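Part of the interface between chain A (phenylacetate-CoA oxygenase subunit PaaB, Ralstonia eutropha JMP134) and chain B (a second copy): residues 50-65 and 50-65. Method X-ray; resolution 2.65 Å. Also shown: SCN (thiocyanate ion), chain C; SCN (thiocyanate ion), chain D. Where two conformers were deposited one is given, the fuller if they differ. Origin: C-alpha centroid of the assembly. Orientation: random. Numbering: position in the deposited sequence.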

# COMPACT_ATOMS: atom_id res chain seq x y z
N GLY A 50 -3.69 -20.23 17.49
CA GLY A 50 -3.64 -19.05 18.36
C GLY A 50 -2.62 -17.99 18.00
O GLY A 50 -2.36 -17.08 18.79
N VAL A 51 -2.07 -18.08 16.81
CA VAL A 51 -0.99 -17.21 16.38
C VAL A 51 -1.58 -16.25 15.36
O VAL A 51 -2.28 -16.71 14.47
CB VAL A 51 0.16 -18.06 15.75
CG1 VAL A 51 0.97 -17.24 14.84
CG2 VAL A 51 1.03 -18.69 16.83
N SER A 52 -1.30 -14.95 15.47
CA SER A 52 -1.74 -13.97 14.47
C SER A 52 -0.62 -13.64 13.50
O SER A 52 0.49 -13.33 13.94
CB SER A 52 -2.19 -12.67 15.13
OG SER A 52 -2.57 -11.69 14.17
N ILE A 53 -0.92 -13.70 12.20
CA ILE A 53 0.04 -13.34 11.15
C ILE A 53 -0.39 -12.08 10.40
O ILE A 53 -1.53 -11.96 9.96
CB ILE A 53 0.22 -14.50 10.11
CG1 ILE A 53 0.35 -15.85 10.81
CG2 ILE A 53 1.44 -14.23 9.20
CD1 ILE A 53 0.41 -17.05 9.85
N TRP A 54 0.53 -11.14 10.23
CA TRP A 54 0.35 -9.98 9.36
C TRP A 54 1.35 -10.04 8.21
O TRP A 54 2.55 -10.23 8.44
CB TRP A 54 0.59 -8.67 10.11
CG TRP A 54 -0.43 -8.29 11.11
CD1 TRP A 54 -1.61 -8.93 11.38
CD2 TRP A 54 -0.41 -7.13 11.96
NE1 TRP A 54 -2.31 -8.25 12.35
CE2 TRP A 54 -1.59 -7.15 12.72
CE3 TRP A 54 0.51 -6.09 12.15
CZ2 TRP A 54 -1.89 -6.16 13.67
CZ3 TRP A 54 0.21 -5.10 13.09
CH2 TRP A 54 -0.97 -5.15 13.84
N VAL A 55 0.84 -9.86 6.99
CA VAL A 55 1.69 -9.69 5.83
C VAL A 55 1.49 -8.30 5.24
O VAL A 55 0.37 -7.76 5.23
CB VAL A 55 1.46 -10.79 4.75
CG1 VAL A 55 1.86 -12.17 5.28
CG2 VAL A 55 0.01 -10.77 4.20
N VAL A 56 2.59 -7.74 4.74
CA VAL A 56 2.63 -6.39 4.21
C VAL A 56 3.57 -6.38 3.01
O VAL A 56 4.71 -6.84 3.12
CB VAL A 56 3.20 -5.40 5.24
CG1 VAL A 56 3.02 -4.00 4.76
CG2 VAL A 56 2.52 -5.62 6.58
N PRO A 57 3.09 -5.86 1.86
CA PRO A 57 4.02 -5.71 0.77
C PRO A 57 5.12 -4.75 1.18
O PRO A 57 4.81 -3.72 1.80
CB PRO A 57 3.17 -5.12 -0.36
CG PRO A 57 1.91 -4.71 0.24
CD PRO A 57 1.73 -5.42 1.52
N SER A 58 6.36 -5.11 0.87
CA SER A 58 7.54 -4.29 1.16
C SER A 58 7.37 -2.81 0.79
O SER A 58 7.75 -1.92 1.54
CB SER A 58 8.76 -4.85 0.43
OG SER A 58 9.26 -6.01 1.06
N THR A 59 6.79 -2.56 -0.38
CA THR A 59 6.63 -1.21 -0.87
C THR A 59 5.80 -0.36 0.07
O THR A 59 5.84 0.84 -0.01
CB THR A 59 6.04 -1.21 -2.29
OG1 THR A 59 4.86 -2.03 -2.34
CG2 THR A 59 7.10 -1.73 -3.26
N ALA A 60 5.05 -0.97 0.98
CA ALA A 60 4.20 -0.21 1.89
C ALA A 60 4.95 0.31 3.13
O ALA A 60 4.41 1.11 3.88
CB ALA A 60 3.01 -1.07 2.31
N ILE A 61 6.18 -0.14 3.35
CA ILE A 61 6.94 0.23 4.54
C ILE A 61 7.87 1.40 4.23
O ILE A 61 8.62 1.33 3.28
CB ILE A 61 7.81 -0.98 5.04
CG1 ILE A 61 6.91 -2.12 5.52
CG2 ILE A 61 8.71 -0.56 6.16
CD1 ILE A 61 7.55 -3.47 5.46
N THR A 62 7.80 2.46 5.02
CA THR A 62 8.78 3.54 4.97
C THR A 62 9.62 3.44 6.25
O THR A 62 9.07 3.47 7.37
CB THR A 62 8.07 4.89 4.94
OG1 THR A 62 7.03 4.85 3.95
CG2 THR A 62 9.02 6.02 4.64
N ALA A 63 10.94 3.30 6.09
CA ALA A 63 11.88 3.20 7.21
C ALA A 63 12.49 4.55 7.53
O ALA A 63 12.53 5.44 6.69
CB ALA A 63 12.96 2.22 6.90
N SER A 64 12.92 4.72 8.77
CA SER A 64 13.67 5.90 9.14
C SER A 64 15.07 5.83 8.51
O SER A 64 15.58 4.73 8.23
CB SER A 64 13.77 5.98 10.65
OG SER A 64 14.23 4.74 11.16
N ALA A 65 15.67 7.00 8.30
CA ALA A 65 16.95 7.15 7.61
C ALA A 65 18.14 6.98 8.56
O ALA A 65 18.26 7.73 9.54
CB ALA A 65 17.01 8.52 6.96
S SCN C . 11.87 -1.80 4.16
C SCN C . 11.69 -3.59 4.00
N SCN C . 11.09 -4.59 3.39
S SCN D . -4.92 -4.64 11.38
C SCN D . -4.61 -2.92 11.14
N SCN D . -4.16 -1.82 11.11
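Chain B 50-65: GVSIWVVPSTAITASA

The unusual feature of this contact is that each stretch pairs with its twin twice: the strand 52-57 of one chain lies antiparallel to the short strand 62-63 of the other, and the same pairing recurs with the chains exchanged. The register shows the near-symmetry. A:Val55 faces B:Thr62 and A:Thr62 faces B:Val55, both with CA-CA distances of 5.4 Å, while A:Trp54 to B:Ala63 and A:Ala63 to B:Trp54 measure 4.6 and 4.5 Å between CA atoms. As the numbering rises in chain A it falls in chain B.

Chain B repeats the conformation of chain A. Residues 52 to 56 have extended phi/psi values, near -115/140 at B:Val55; a 3-10 segment, 58-60, then turns the chain, closed by B:Ala60 N to B:Pro57 O at 2.9 Å, and the backbone extends again from B:Ile61.

Hydrogen bonding confirms the alignment. B:Thr62 N donates to A:Val55 O and A:Val55 N to B:Thr62 O, both at 3.0 Å and with angles above 170°, as expected of a hydrogen-bonded antiparallel pair. In the other half, B:Val55 N to A:Thr62 O and A:Thr62 N to B:Val55 O are also 3.0 Å. The ladder ends with a side chain substituting for backbone: B:Ser64 N reaches A:Ile53 O at 2.9 Å, but A:Ile53 N donates to B:Ser64 OG at 2.9 Å. The p rotamer of B:Ser64, chi1 52°, places its hydroxyl there. Water 1 extends this end, its O 2.7 Å from A:Ser52 OG and 2.8 Å from B:Ser64 O.

The side chains of A:Trp54, B:Trp54, A:Ala63 and B:Ala63 share one face of the sheet, those of A:Val55, B:Val55, A:Thr62 and B:Thr62 the other. B:Ala63 CB lies 3.6 Å from A:Trp54 CD1. B:Ile61 CG2 sits over a face of the A:Trp54 indole, 3.9 Å from the centroid of its five-membered ring and 22° off the normal, which identifies a CH-pi contact. A:Ile61 CG2 meets the B:Trp54 five-membered ring equivalently, at 3.9 Å from its centroid and 23°.

Between the two ladders, like meets like: A:Val56 CG1 to B:Val56 CG1 and A:Ala60 CB to B:Ala60 CB are both 3.5 Å, distances that indicate close apolar packing. A:Ala60 and B:Ala60 each direct the CA-to-CB bond toward the other stretch. B:Ile61 CG1 flanks this centre, 3.9 Å from A:Val56 CG2. Altogether the two stretches bury 897 Å², summed over both sides.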

# COMPACT_ATOMS: atom_id res chain seq x y z
N GLY B 50 20.20 5.07 17.47
CA GLY B 50 20.25 3.71 16.92
C GLY B 50 18.94 2.95 16.82
O GLY B 50 18.94 1.73 16.65
N VAL B 51 17.82 3.66 16.91
CA VAL B 51 16.51 3.02 16.82
C VAL B 51 16.00 3.12 15.39
O VAL B 51 16.02 4.19 14.80
CB VAL B 51 15.50 3.66 17.78
CG1 VAL B 51 14.12 3.08 17.58
CG2 VAL B 51 15.98 3.50 19.22
N SER B 52 15.56 1.99 14.83
CA SER B 52 14.95 1.94 13.51
C SER B 52 13.43 1.90 13.63
O SER B 52 12.87 1.07 14.36
CB SER B 52 15.44 0.70 12.75
OG SER B 52 14.80 0.58 11.50
N ILE B 53 12.76 2.81 12.93
CA ILE B 53 11.30 2.88 12.93
C ILE B 53 10.77 2.56 11.54
O ILE B 53 11.28 3.07 10.53
CB ILE B 53 10.81 4.28 13.36
CG1 ILE B 53 11.49 4.69 14.68
CG2 ILE B 53 9.28 4.30 13.47
CD1 ILE B 53 11.13 6.08 15.19
N TRP B 54 9.76 1.69 11.49
CA TRP B 54 9.01 1.47 10.27
C TRP B 54 7.57 1.97 10.45
O TRP B 54 6.95 1.68 11.48
CB TRP B 54 8.94 -0.02 9.93
CG TRP B 54 10.20 -0.68 9.47
CD1 TRP B 54 11.38 -0.09 9.18
CD2 TRP B 54 10.36 -2.07 9.19
NE1 TRP B 54 12.29 -1.02 8.76
CE2 TRP B 54 11.68 -2.25 8.75
CE3 TRP B 54 9.52 -3.18 9.27
CZ2 TRP B 54 12.18 -3.49 8.39
CZ3 TRP B 54 10.01 -4.41 8.92
CH2 TRP B 54 11.33 -4.56 8.47
N VAL B 55 7.05 2.68 9.44
CA VAL B 55 5.64 3.00 9.38
C VAL B 55 4.97 2.34 8.16
O VAL B 55 5.57 2.24 7.08
CB VAL B 55 5.38 4.53 9.38
CG1 VAL B 55 5.94 5.12 10.62
CG2 VAL B 55 5.97 5.23 8.12
N VAL B 56 3.72 1.90 8.37
CA VAL B 56 2.90 1.25 7.35
C VAL B 56 1.47 1.72 7.49
O VAL B 56 0.93 1.68 8.58
CB VAL B 56 2.85 -0.27 7.57
CG1 VAL B 56 2.32 -0.93 6.34
CG2 VAL B 56 4.22 -0.81 7.90
N PRO B 57 0.84 2.16 6.39
CA PRO B 57 -0.59 2.44 6.47
C PRO B 57 -1.34 1.18 6.85
O PRO B 57 -1.04 0.10 6.33
CB PRO B 57 -0.94 2.82 5.04
CG PRO B 57 0.31 3.27 4.44
CD PRO B 57 1.37 2.43 5.05
N SER B 58 -2.30 1.30 7.76
CA SER B 58 -3.14 0.17 8.15
C SER B 58 -3.80 -0.55 6.99
O SER B 58 -3.89 -1.75 6.97
CB SER B 58 -4.21 0.64 9.09
OG SER B 58 -3.63 0.91 10.34
N THR B 59 -4.25 0.19 6.00
CA THR B 59 -4.83 -0.42 4.82
C THR B 59 -3.88 -1.42 4.15
O THR B 59 -4.33 -2.36 3.55
CB THR B 59 -5.26 0.66 3.86
OG1 THR B 59 -4.15 1.53 3.59
CG2 THR B 59 -6.35 1.48 4.50
N ALA B 60 -2.57 -1.24 4.31
CA ALA B 60 -1.56 -2.13 3.69
C ALA B 60 -1.42 -3.52 4.34
O ALA B 60 -0.89 -4.44 3.72
CB ALA B 60 -0.20 -1.44 3.67
N ILE B 61 -1.85 -3.68 5.58
CA ILE B 61 -1.68 -4.93 6.32
C ILE B 61 -2.82 -5.88 6.00
O ILE B 61 -3.96 -5.45 5.98
CB ILE B 61 -1.70 -4.64 7.82
CG1 ILE B 61 -0.52 -3.73 8.18
CG2 ILE B 61 -1.66 -5.94 8.64
CD1 ILE B 61 -0.42 -3.41 9.64
N THR B 62 -2.51 -7.16 5.72
CA THR B 62 -3.53 -8.20 5.66
C THR B 62 -3.30 -9.20 6.79
O THR B 62 -2.19 -9.74 6.91
CB THR B 62 -3.52 -8.99 4.32
OG1 THR B 62 -3.67 -8.09 3.21
CG2 THR B 62 -4.65 -10.03 4.27
N ALA B 63 -4.34 -9.46 7.59
CA ALA B 63 -4.22 -10.29 8.80
C ALA B 63 -4.83 -11.64 8.61
O ALA B 63 -5.72 -11.81 7.80
CB ALA B 63 -4.87 -9.60 10.00
N SER B 64 -4.34 -12.62 9.36
CA SER B 64 -4.92 -13.95 9.36
C SER B 64 -6.27 -13.94 10.09
O SER B 64 -6.44 -13.22 11.07
CB SER B 64 -3.97 -14.94 10.03
OG SER B 64 -3.56 -14.47 11.30
N ALA B 65 -7.22 -14.73 9.60
CA ALA B 65 -8.57 -14.81 10.18
C ALA B 65 -8.56 -15.57 11.52
O ALA B 65 -7.83 -16.55 11.66
CB ALA B 65 -9.52 -15.50 9.19
O HOH W 1 -5.05 -11.89 13.09
O HOH W 2 -1.44 -6.88 2.65
O HOH W 3 15.50 2.21 9.42